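Local coordinates for glucose-inhibited division protein A-related protein, probable oxidoreductase (Thermus thermophilus, PDB 2CUL) that is a probable oxidoreductase related to the GidA proteins that binds flavin-adenine dinucleotide on a Rossmann-type fold, at residues 29-34 / 82-87; 4-9 / 116-121; 18-23 / 53-58. One frame throughout, in Å; residues are numbered along the deposited sequence.

Interaction 1: 29-34 / 82-87. With FAD (flavin-adenine dinucleotide), chain B.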
# COMPACT_ATOMS: atom_id res chain seq x y z
N VAL A 29 1.80 -5.81 -13.82
CA VAL A 29 1.78 -4.97 -12.63
C VAL A 29 3.11 -4.34 -12.25
O VAL A 29 4.16 -4.99 -12.28
CB VAL A 29 1.29 -5.76 -11.40
CG1 VAL A 29 1.26 -4.86 -10.17
CG2 VAL A 29 -0.08 -6.34 -11.68
N GLY A 30 3.05 -3.07 -11.88
CA GLY A 30 4.23 -2.37 -11.42
C GLY A 30 3.95 -2.09 -9.95
O GLY A 30 2.97 -1.42 -9.63
N LEU A 31 4.79 -2.62 -9.07
CA LEU A 31 4.63 -2.41 -7.63
C LEU A 31 5.76 -1.51 -7.15
O LEU A 31 6.90 -1.95 -6.99
CB LEU A 31 4.66 -3.75 -6.90
CG LEU A 31 4.46 -3.74 -5.38
CD1 LEU A 31 3.17 -2.99 -5.02
CD2 LEU A 31 4.40 -5.17 -4.88
N LEU A 32 5.42 -0.24 -6.93
CA LEU A 32 6.36 0.78 -6.49
C LEU A 32 6.31 0.94 -4.98
O LEU A 32 5.23 1.04 -4.41
CB LEU A 32 6.00 2.10 -7.19
CG LEU A 32 6.79 3.38 -6.95
CD1 LEU A 32 6.48 4.36 -8.08
CD2 LEU A 32 6.43 3.99 -5.60
N THR A 33 7.47 0.95 -4.33
CA THR A 33 7.49 1.10 -2.88
C THR A 33 8.77 1.82 -2.44
O THR A 33 9.83 1.62 -3.02
CB THR A 33 7.33 -0.30 -2.21
OG1 THR A 33 6.73 -0.14 -0.92
CG2 THR A 33 8.67 -1.01 -2.09
N GLN A 34 8.66 2.68 -1.43
CA GLN A 34 9.81 3.48 -1.00
C GLN A 34 10.99 2.73 -0.43
O GLN A 34 12.13 3.19 -0.55
CB GLN A 34 9.37 4.58 -0.03
CG GLN A 34 8.67 4.12 1.23
CD GLN A 34 8.04 5.29 1.97
OE1 GLN A 34 7.67 6.29 1.35
NE2 GLN A 34 7.90 5.16 3.28
N ARG A 82 6.27 -13.61 -12.46
CA ARG A 82 6.72 -13.10 -13.76
C ARG A 82 6.12 -11.78 -14.24
O ARG A 82 6.84 -10.89 -14.68
CB ARG A 82 6.48 -14.18 -14.83
CG ARG A 82 7.07 -15.53 -14.48
CD ARG A 82 8.47 -15.68 -15.05
NE ARG A 82 8.46 -15.75 -16.51
CZ ARG A 82 7.84 -16.70 -17.20
NH1 ARG A 82 7.18 -17.66 -16.58
NH2 ARG A 82 7.88 -16.68 -18.53
N PRO A 83 4.78 -11.64 -14.18
CA PRO A 83 4.14 -10.40 -14.64
C PRO A 83 4.30 -9.20 -13.71
O PRO A 83 3.83 -8.11 -14.02
CB PRO A 83 2.67 -10.79 -14.78
CG PRO A 83 2.71 -12.30 -14.90
CD PRO A 83 3.77 -12.68 -13.92
N LEU A 84 4.96 -9.41 -12.58
CA LEU A 84 5.14 -8.34 -11.61
C LEU A 84 6.53 -7.73 -11.60
O LEU A 84 7.53 -8.45 -11.64
CB LEU A 84 4.82 -8.85 -10.21
CG LEU A 84 5.04 -7.86 -9.06
CD1 LEU A 84 4.15 -6.63 -9.25
CD2 LEU A 84 4.71 -8.55 -7.74
N HIS A 85 6.59 -6.41 -11.55
CA HIS A 85 7.87 -5.72 -11.45
C HIS A 85 7.85 -4.92 -10.16
O HIS A 85 7.13 -3.92 -10.05
CB HIS A 85 8.12 -4.76 -12.60
CG HIS A 85 9.49 -4.17 -12.57
ND1 HIS A 85 9.79 -2.95 -13.14
CD2 HIS A 85 10.65 -4.63 -12.04
CE1 HIS A 85 11.08 -2.68 -12.96
NE2 HIS A 85 11.62 -3.69 -12.30
N LEU A 86 8.61 -5.38 -9.18
CA LEU A 86 8.71 -4.72 -7.89
C LEU A 86 9.93 -3.82 -7.94
O LEU A 86 11.04 -4.28 -8.21
CB LEU A 86 8.87 -5.76 -6.78
CG LEU A 86 9.27 -5.27 -5.38
CD1 LEU A 86 8.21 -4.31 -4.84
CD2 LEU A 86 9.41 -6.48 -4.45
N PHE A 87 9.74 -2.52 -7.69
CA PHE A 87 10.87 -1.61 -7.72
C PHE A 87 10.78 -0.53 -6.66
O PHE A 87 9.71 -0.26 -6.11
CB PHE A 87 11.01 -0.99 -9.13
CG PHE A 87 9.85 -0.13 -9.53
CD1 PHE A 87 9.89 1.25 -9.36
CD2 PHE A 87 8.71 -0.69 -10.10
CE1 PHE A 87 8.83 2.06 -9.74
CE2 PHE A 87 7.63 0.11 -10.49
CZ PHE A 87 7.69 1.49 -10.31
PA FAD B . 1.45 -1.16 4.95
O1A FAD B . 1.97 -0.26 6.00
O2A FAD B . 1.53 -2.63 5.15
O5B FAD B . 2.19 -0.83 3.58
C5B FAD B . 2.28 0.52 3.11
C4B FAD B . 3.46 0.55 2.15
O4B FAD B . 3.37 1.77 1.42
C3B FAD B . 4.84 0.55 2.84
O3B FAD B . 5.71 -0.42 2.29
C2B FAD B . 5.32 1.96 2.65
O2B FAD B . 6.71 2.15 2.71
C1B FAD B . 4.69 2.30 1.30
N9A FAD B . 4.56 3.73 1.03
C8A FAD B . 3.88 4.67 1.77
N7A FAD B . 3.96 5.88 1.24
C5A FAD B . 4.73 5.72 0.11
C6A FAD B . 5.17 6.64 -0.87
N6A FAD B . 4.88 7.93 -0.86
N1A FAD B . 5.94 6.14 -1.91
C2A FAD B . 6.26 4.80 -1.95
N3A FAD B . 5.87 3.88 -1.04
C4A FAD B . 5.11 4.39 -0.03
N1 FAD B . -2.73 -5.16 12.15
C2 FAD B . -2.53 -6.44 12.62
O2 FAD B . -3.13 -7.38 12.15
N3 FAD B . -1.62 -6.63 13.66
C4 FAD B . -0.90 -5.62 14.26
O4 FAD B . -0.10 -5.87 15.19
C4X FAD B . -1.10 -4.31 13.78
N5 FAD B . -0.42 -3.24 14.34
C5X FAD B . -0.62 -1.96 13.87
C6 FAD B . 0.08 -0.90 14.45
C7 FAD B . -0.07 0.43 14.01
C7M FAD B . 0.72 1.53 14.68
C8 FAD B . -0.98 0.69 12.93
C8M FAD B . -1.20 2.08 12.40
C9 FAD B . -1.71 -0.37 12.34
C9A FAD B . -1.55 -1.71 12.78
N10 FAD B . -2.26 -2.82 12.21
C10 FAD B . -2.04 -4.12 12.71
C1' FAD B . -3.26 -2.64 11.08
C2' FAD B . -2.87 -3.08 9.65
O2' FAD B . -2.94 -4.47 9.56
C3' FAD B . -1.45 -2.61 9.25
O3' FAD B . -1.34 -1.19 9.32
C4' FAD B . -1.08 -3.01 7.81
O4' FAD B . 0.32 -2.84 7.58
C5' FAD B . -1.90 -2.16 6.83
O5' FAD B . -1.60 -2.55 5.48
P FAD B . -1.37 -1.50 4.31
O1P FAD B . -1.14 -2.33 3.11
O2P FAD B . -2.50 -0.52 4.24
O3P FAD B . -0.07 -0.70 4.71
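Val29 to Leu32 pair in parallel with Leu84 to Phe87, and the two strand axes approach to 4.8 Å at an angle of 15°. Five backbone hydrogen bonds join the strands, from Val29 N on Pro83 O to Thr33 N on Phe87 O. Leu31 is held at both ends of its backbone, its N by His85 O and its O by Phe87 N.

The side chains divide between two faces. Val29, Leu31, Leu84 and Leu86 share the aliphatic one. Leu84 CG lies anti to the backbone N (chi1 176°). The CD1 beyond it serves two neighbours, lying 3.5 Å from Val29 CG1 and 3.8 Å from Leu31 CB. Leu86 runs beside Leu31, pointing the same way, with Leu86 CD1 3.8 Å from Leu31 CG. Ala19 of helix 13-24 packs against this face.

On the other face Phe87 meets Leu32. Phe87 CG is placed between the backbone N and the carbonyl carbon (chi1 64°), and the ring comes nearer to strand 29-33. Phe87 CZ lies 3.6 Å from Leu32 CB, and Phe87 CE1 lies 3.7 Å from Leu32 CD1. Leu32 CA sits over one ring face, offset toward the rim. Gly30 CA is at the ring edge, near its plane.

The far end of strand 29-33 turns to the cofactor. Leu32 CD2 is 3.7 Å from FAD C2A, and Gln34 N comes within 3.1 Å of FAD N3A. Thr33 OG1 is hydrogen-bonded to Ala11 N in the glycine-rich turn. A second parallel strand whose end meets the adenosine part of the dinucleotide is characteristic of the Rossmann fold.

Interaction 2: 4-9 / 116-121. With FAD (flavin-adenine dinucleotide), chain B.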
# COMPACT_ATOMS: atom_id res chain seq x y z
N TYR A 4 2.72 -0.78 -17.61
CA TYR A 4 2.02 -1.38 -16.49
C TYR A 4 0.53 -1.13 -16.64
O TYR A 4 0.10 0.01 -16.81
CB TYR A 4 2.46 -0.78 -15.14
CG TYR A 4 3.94 -0.86 -14.83
CD1 TYR A 4 4.65 -2.05 -14.93
CD2 TYR A 4 4.62 0.28 -14.40
CE1 TYR A 4 6.01 -2.11 -14.61
CE2 TYR A 4 5.97 0.23 -14.08
CZ TYR A 4 6.66 -0.97 -14.18
OH TYR A 4 7.99 -1.01 -13.85
N GLN A 5 -0.26 -2.20 -16.59
CA GLN A 5 -1.70 -2.06 -16.68
C GLN A 5 -2.20 -1.50 -15.36
O GLN A 5 -3.18 -0.76 -15.31
CB GLN A 5 -2.34 -3.42 -16.95
CG GLN A 5 -2.08 -3.92 -18.36
CD GLN A 5 -2.61 -5.31 -18.58
OE1 GLN A 5 -2.05 -6.29 -18.08
NE2 GLN A 5 -3.70 -5.42 -19.34
N VAL A 6 -1.50 -1.86 -14.29
CA VAL A 6 -1.84 -1.37 -12.95
C VAL A 6 -0.55 -1.02 -12.21
O VAL A 6 0.36 -1.84 -12.13
CB VAL A 6 -2.60 -2.45 -12.12
CG1 VAL A 6 -2.98 -1.88 -10.76
CG2 VAL A 6 -3.86 -2.90 -12.87
N LEU A 7 -0.48 0.20 -11.71
CA LEU A 7 0.67 0.67 -10.94
C LEU A 7 0.20 0.80 -9.50
O LEU A 7 -0.75 1.53 -9.22
CB LEU A 7 1.15 2.04 -11.44
CG LEU A 7 2.22 2.72 -10.58
CD1 LEU A 7 3.53 1.94 -10.64
CD2 LEU A 7 2.44 4.15 -11.08
N ILE A 8 0.85 0.08 -8.60
CA ILE A 8 0.48 0.09 -7.19
C ILE A 8 1.57 0.77 -6.37
O ILE A 8 2.74 0.40 -6.46
CB ILE A 8 0.30 -1.34 -6.66
CG1 ILE A 8 -0.75 -2.07 -7.50
CG2 ILE A 8 -0.11 -1.31 -5.19
CD1 ILE A 8 -0.80 -3.57 -7.23
N VAL A 9 1.18 1.76 -5.56
CA VAL A 9 2.11 2.48 -4.70
C VAL A 9 1.99 1.92 -3.28
O VAL A 9 1.00 2.17 -2.58
CB VAL A 9 1.80 3.99 -4.69
CG1 VAL A 9 2.77 4.72 -3.77
CG2 VAL A 9 1.90 4.55 -6.11
N LYS A 116 -3.97 2.24 -14.60
CA LYS A 116 -4.75 2.45 -13.39
C LYS A 116 -3.73 2.59 -12.28
O LYS A 116 -2.75 1.85 -12.24
CB LYS A 116 -5.68 1.26 -13.13
CG LYS A 116 -6.78 1.14 -14.17
CD LYS A 116 -7.71 -0.02 -13.89
CE LYS A 116 -8.84 -0.05 -14.90
NZ LYS A 116 -8.32 -0.04 -16.29
N VAL A 117 -3.95 3.56 -11.40
CA VAL A 117 -3.02 3.82 -10.30
C VAL A 117 -3.69 3.55 -8.96
O VAL A 117 -4.76 4.08 -8.68
CB VAL A 117 -2.50 5.27 -10.34
CG1 VAL A 117 -1.56 5.54 -9.18
CG2 VAL A 117 -1.79 5.53 -11.67
N VAL A 118 -3.05 2.71 -8.16
CA VAL A 118 -3.57 2.32 -6.86
C VAL A 118 -2.70 2.83 -5.72
O VAL A 118 -1.49 2.61 -5.71
CB VAL A 118 -3.63 0.77 -6.73
CG1 VAL A 118 -4.16 0.37 -5.35
CG2 VAL A 118 -4.51 0.18 -7.83
N LEU A 119 -3.33 3.51 -4.76
CA LEU A 119 -2.61 4.00 -3.59
C LEU A 119 -2.88 3.02 -2.45
O LEU A 119 -4.03 2.80 -2.07
CB LEU A 119 -3.09 5.40 -3.20
CG LEU A 119 -2.89 6.50 -4.24
CD1 LEU A 119 -3.35 7.84 -3.68
CD2 LEU A 119 -1.41 6.57 -4.63
N ALA A 120 -1.81 2.40 -1.95
CA ALA A 120 -1.91 1.44 -0.85
C ALA A 120 -0.79 1.81 0.12
O ALA A 120 0.03 0.97 0.50
CB ALA A 120 -1.70 0.01 -1.37
N VAL A 121 -0.79 3.07 0.53
CA VAL A 121 0.25 3.63 1.39
C VAL A 121 0.13 3.46 2.90
O VAL A 121 0.90 4.07 3.65
CB VAL A 121 0.46 5.12 1.04
CG1 VAL A 121 0.91 5.26 -0.41
CG2 VAL A 121 -0.83 5.90 1.27
PA FAD B . 1.45 -1.16 4.95
O1A FAD B . 1.97 -0.26 6.00
O2A FAD B . 1.53 -2.63 5.15
O5B FAD B . 2.19 -0.83 3.58
C5B FAD B . 2.28 0.52 3.11
C4B FAD B . 3.46 0.55 2.15
O4B FAD B . 3.37 1.77 1.42
C3B FAD B . 4.84 0.55 2.84
O3B FAD B . 5.71 -0.42 2.29
C2B FAD B . 5.32 1.96 2.65
O2B FAD B . 6.71 2.15 2.71
C1B FAD B . 4.69 2.30 1.30
N9A FAD B . 4.56 3.73 1.03
C8A FAD B . 3.88 4.67 1.77
N7A FAD B . 3.96 5.88 1.24
C5A FAD B . 4.73 5.72 0.11
C6A FAD B . 5.17 6.64 -0.87
N6A FAD B . 4.88 7.93 -0.86
N1A FAD B . 5.94 6.14 -1.91
C2A FAD B . 6.26 4.80 -1.95
N3A FAD B . 5.87 3.88 -1.04
C4A FAD B . 5.11 4.39 -0.03
N1 FAD B . -2.73 -5.16 12.15
C2 FAD B . -2.53 -6.44 12.62
O2 FAD B . -3.13 -7.38 12.15
N3 FAD B . -1.62 -6.63 13.66
C4 FAD B . -0.90 -5.62 14.26
O4 FAD B . -0.10 -5.87 15.19
C4X FAD B . -1.10 -4.31 13.78
N5 FAD B . -0.42 -3.24 14.34
C5X FAD B . -0.62 -1.96 13.87
C6 FAD B . 0.08 -0.90 14.45
C7 FAD B . -0.07 0.43 14.01
C7M FAD B . 0.72 1.53 14.68
C8 FAD B . -0.98 0.69 12.93
C8M FAD B . -1.20 2.08 12.40
C9 FAD B . -1.71 -0.37 12.34
C9A FAD B . -1.55 -1.71 12.78
N10 FAD B . -2.26 -2.82 12.21
C10 FAD B . -2.04 -4.12 12.71
C1' FAD B . -3.26 -2.64 11.08
C2' FAD B . -2.87 -3.08 9.65
O2' FAD B . -2.94 -4.47 9.56
C3' FAD B . -1.45 -2.61 9.25
O3' FAD B . -1.34 -1.19 9.32
C4' FAD B . -1.08 -3.01 7.81
O4' FAD B . 0.32 -2.84 7.58
C5' FAD B . -1.90 -2.16 6.83
O5' FAD B . -1.60 -2.55 5.48
P FAD B . -1.37 -1.50 4.31
O1P FAD B . -1.14 -2.33 3.11
O2P FAD B . -2.50 -0.52 4.24
O3P FAD B . -0.07 -0.70 4.71
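Val9 and Val118 lie where the pairing of strands 6-9 and 116-119 is tight. Val9 N donates to Val118 O over 2.8 Å, nearly straight at 173°. Leu7 uses both its backbone N and O on strand 116-119, bonding Lys116 O and Val118 N.

Ile8 and Val118 lie side by side on one face of the sheet, pointing the same way, with Ile8 CG1 4.1 Å from Val118 CB. Val118 also reaches back to Val6, where Val6 CG1 and Val118 CG2 are 3.9 Å apart. Helix 13-24 packs on this face against Val6 and Ile8, and helix 213-230 against Val6 and Val118.

Strand 6-9 has strand 29-33 as its other neighbour and runs into a turn and helix that carry Gly10, Gly12 and Gly15, a pattern consistent with the GxGxxG signature of a Rossmann-type FAD domain. The cofactor lies at this end. Val9 CG1 is anti to the backbone N (chi1 179°). It touches Val121 CG1 at 3.9 Å, and FAD C2A on the adenine is the same distance from it. Val121 CG1 in turn lies 3.5 Å from FAD N7A. The two valines thus present methyl groups to the same ring system. Just past strand 116-119, Ala120 N is bonded to Val9 O, and Ala120 O lies 3.5 Å from FAD C5B of the ribose.

The other end is looser and partly open to solvent. Here Lys116 N reaches Gln5 O by a weak bond of 3.2 Å, bent to 132°. The lysine side chain starts near this carbonyl, but its end leads away from strand 6-9. The side chain touches Leu227 and Tyr202. The end of Gln5 turns away as well, and its OE1 accepts from Arg28 N.

Interaction 3: 18-23 / 53-58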
# COMPACT_ATOMS: atom_id res chain seq x y z
N THR A 18 -2.75 -7.20 -3.64
CA THR A 18 -3.38 -6.80 -4.90
C THR A 18 -2.48 -7.23 -6.06
O THR A 18 -2.93 -7.83 -7.04
CB THR A 18 -3.59 -5.27 -4.99
OG1 THR A 18 -4.37 -4.82 -3.87
CG2 THR A 18 -4.31 -4.89 -6.27
N ALA A 19 -1.19 -6.92 -5.94
CA ALA A 19 -0.21 -7.27 -6.97
C ALA A 19 -0.16 -8.77 -7.18
O ALA A 19 -0.08 -9.25 -8.32
CB ALA A 19 1.17 -6.76 -6.57
N PHE A 20 -0.21 -9.51 -6.08
CA PHE A 20 -0.15 -10.97 -6.14
C PHE A 20 -1.24 -11.59 -7.01
O PHE A 20 -0.94 -12.36 -7.92
CB PHE A 20 -0.24 -11.55 -4.73
CG PHE A 20 -0.23 -13.05 -4.69
CD1 PHE A 20 0.95 -13.76 -4.84
CD2 PHE A 20 -1.42 -13.76 -4.53
CE1 PHE A 20 0.96 -15.16 -4.83
CE2 PHE A 20 -1.43 -15.15 -4.52
CZ PHE A 20 -0.23 -15.85 -4.67
N TRP A 21 -2.50 -11.27 -6.72
CA TRP A 21 -3.60 -11.84 -7.49
C TRP A 21 -3.67 -11.34 -8.92
O TRP A 21 -4.07 -12.08 -9.82
CB TRP A 21 -4.93 -11.59 -6.77
CG TRP A 21 -5.02 -12.35 -5.49
CD1 TRP A 21 -4.74 -11.88 -4.24
CD2 TRP A 21 -5.34 -13.74 -5.33
NE1 TRP A 21 -4.86 -12.89 -3.31
CE2 TRP A 21 -5.23 -14.04 -3.96
CE3 TRP A 21 -5.71 -14.75 -6.22
CZ2 TRP A 21 -5.48 -15.32 -3.45
CZ3 TRP A 21 -5.96 -16.03 -5.71
CH2 TRP A 21 -5.84 -16.30 -4.34
N LEU A 22 -3.28 -10.09 -9.15
CA LEU A 22 -3.30 -9.56 -10.51
C LEU A 22 -2.26 -10.30 -11.33
O LEU A 22 -2.53 -10.72 -12.46
CB LEU A 22 -2.98 -8.06 -10.51
CG LEU A 22 -4.09 -7.13 -10.01
CD1 LEU A 22 -3.56 -5.70 -9.96
CD2 LEU A 22 -5.31 -7.23 -10.92
N ALA A 23 -1.08 -10.48 -10.75
CA ALA A 23 0.01 -11.17 -11.44
C ALA A 23 -0.33 -12.62 -11.73
O ALA A 23 0.08 -13.16 -12.77
CB ALA A 23 1.28 -11.07 -10.61
N GLY A 53 -5.22 -19.19 0.36
CA GLY A 53 -4.42 -18.99 -0.84
C GLY A 53 -3.78 -17.63 -1.02
O GLY A 53 -3.17 -17.36 -2.06
N SER A 54 -3.90 -16.77 -0.02
CA SER A 54 -3.34 -15.42 -0.09
C SER A 54 -1.83 -15.38 0.05
O SER A 54 -1.20 -16.33 0.52
CB SER A 54 -3.95 -14.54 1.00
OG SER A 54 -3.64 -15.05 2.29
N LEU A 55 -1.24 -14.26 -0.36
CA LEU A 55 0.19 -14.05 -0.24
C LEU A 55 0.49 -14.07 1.26
O LEU A 55 1.52 -14.59 1.69
CB LEU A 55 0.59 -12.69 -0.82
CG LEU A 55 2.02 -12.24 -0.55
CD1 LEU A 55 3.01 -13.15 -1.26
CD2 LEU A 55 2.19 -10.80 -1.03
N LEU A 56 -0.42 -13.51 2.04
CA LEU A 56 -0.28 -13.46 3.49
C LEU A 56 -0.14 -14.87 4.06
O LEU A 56 0.75 -15.14 4.86
CB LEU A 56 -1.49 -12.75 4.11
CG LEU A 56 -1.64 -12.79 5.63
CD1 LEU A 56 -0.41 -12.21 6.30
CD2 LEU A 56 -2.90 -12.02 6.03
N GLU A 57 -1.01 -15.78 3.63
CA GLU A 57 -0.97 -17.16 4.10
C GLU A 57 0.33 -17.86 3.67
O GLU A 57 0.96 -18.56 4.45
CB GLU A 57 -2.17 -17.95 3.57
CG GLU A 57 -2.17 -19.42 3.96
CD GLU A 57 -3.44 -20.14 3.57
OE1 GLU A 57 -3.77 -20.17 2.37
OE2 GLU A 57 -4.12 -20.69 4.47
N ARG A 58 0.71 -17.65 2.41
CA ARG A 58 1.92 -18.27 1.88
C ARG A 58 3.19 -17.79 2.57
O ARG A 58 4.15 -18.55 2.72
CB ARG A 58 2.01 -18.00 0.37
CG ARG A 58 0.83 -18.56 -0.41
CD ARG A 58 0.72 -17.93 -1.79
NE ARG A 58 -0.54 -18.27 -2.45
CZ ARG A 58 -0.72 -19.32 -3.24
NH1 ARG A 58 0.29 -20.14 -3.51
NH2 ARG A 58 -1.91 -19.55 -3.78
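Phe20 reaches from helix 13-24 into the start of helix 55-59 and meets Leu55 first. Its CB lies 4.2 Å from Leu55 CB. CG is anti to the backbone N (chi1 178°), on the side of Leu55. Phe20 CG is 4.0 Å from Leu55 CB, which sits over one ring face, offset toward the rim. Phe20 CD1 comes near Leu55 CD1. Further out, CE1 approaches Arg58 CD, while Phe20 CE2 is 3.7 Å from Gly53 O. At the tip Phe20 CZ lies 3.3 Å from Arg58 NE and stands over one face of the guanidinium. The two planes are 41° apart.

Arg58 is fixed from the side as well. Its NE (2.8 Å) and its NH2 (3.1 Å) both donate to Gly53 O, which lies in the guanidinium plane. Trp21 borders the same carbonyl, with Trp21 CZ2 3.4 Å from Gly53 O. Ser54 is the N-cap; its OG accepts from Glu57 N and is also hydrogen-bonded to Pro51 O. Glu17 takes the amides of Leu55 and Leu56, so helix 13-24 also holds this helix start by polar bonds.

An alanine in place of Phe20 removes the ring, which would probably open a gap beside Leu55 and leave the Arg58 guanidinium, still bonded to Gly53 O, freer to shift.

The contact thus mixes apolar packing of Phe20 on Leu55 with polar groups set against two aromatic rings. At its solvent side the positive charge of Arg58 meets a ring on its face and a carbonyl at its edge, which probably limits its motion.

Interactions 1 and 2 belong to one sheet, where strands 29-33 and 6-9 are neighbours: Leu32 N probably bonds Ile8 O. Both pair parallel strands through backbone hydrogen bonds, and both touch FAD. Their side chains are largely aliphatic, with the Phe87 ring added in interaction 1. Interaction 2 is the more deeply buried. Interaction 1 lies farther out, with His85 exposed yet tied to Tyr4 OH. Interaction 3 joins helical elements instead and is partly open to solvent. It relies on aromatic rings, a leucine and an arginine, without backbone bonds between its segments. Helix 13-24 links all three: Ala19 packs on Leu31, Leu84 and Ile8, while Phe20 reaches to residues 53-58.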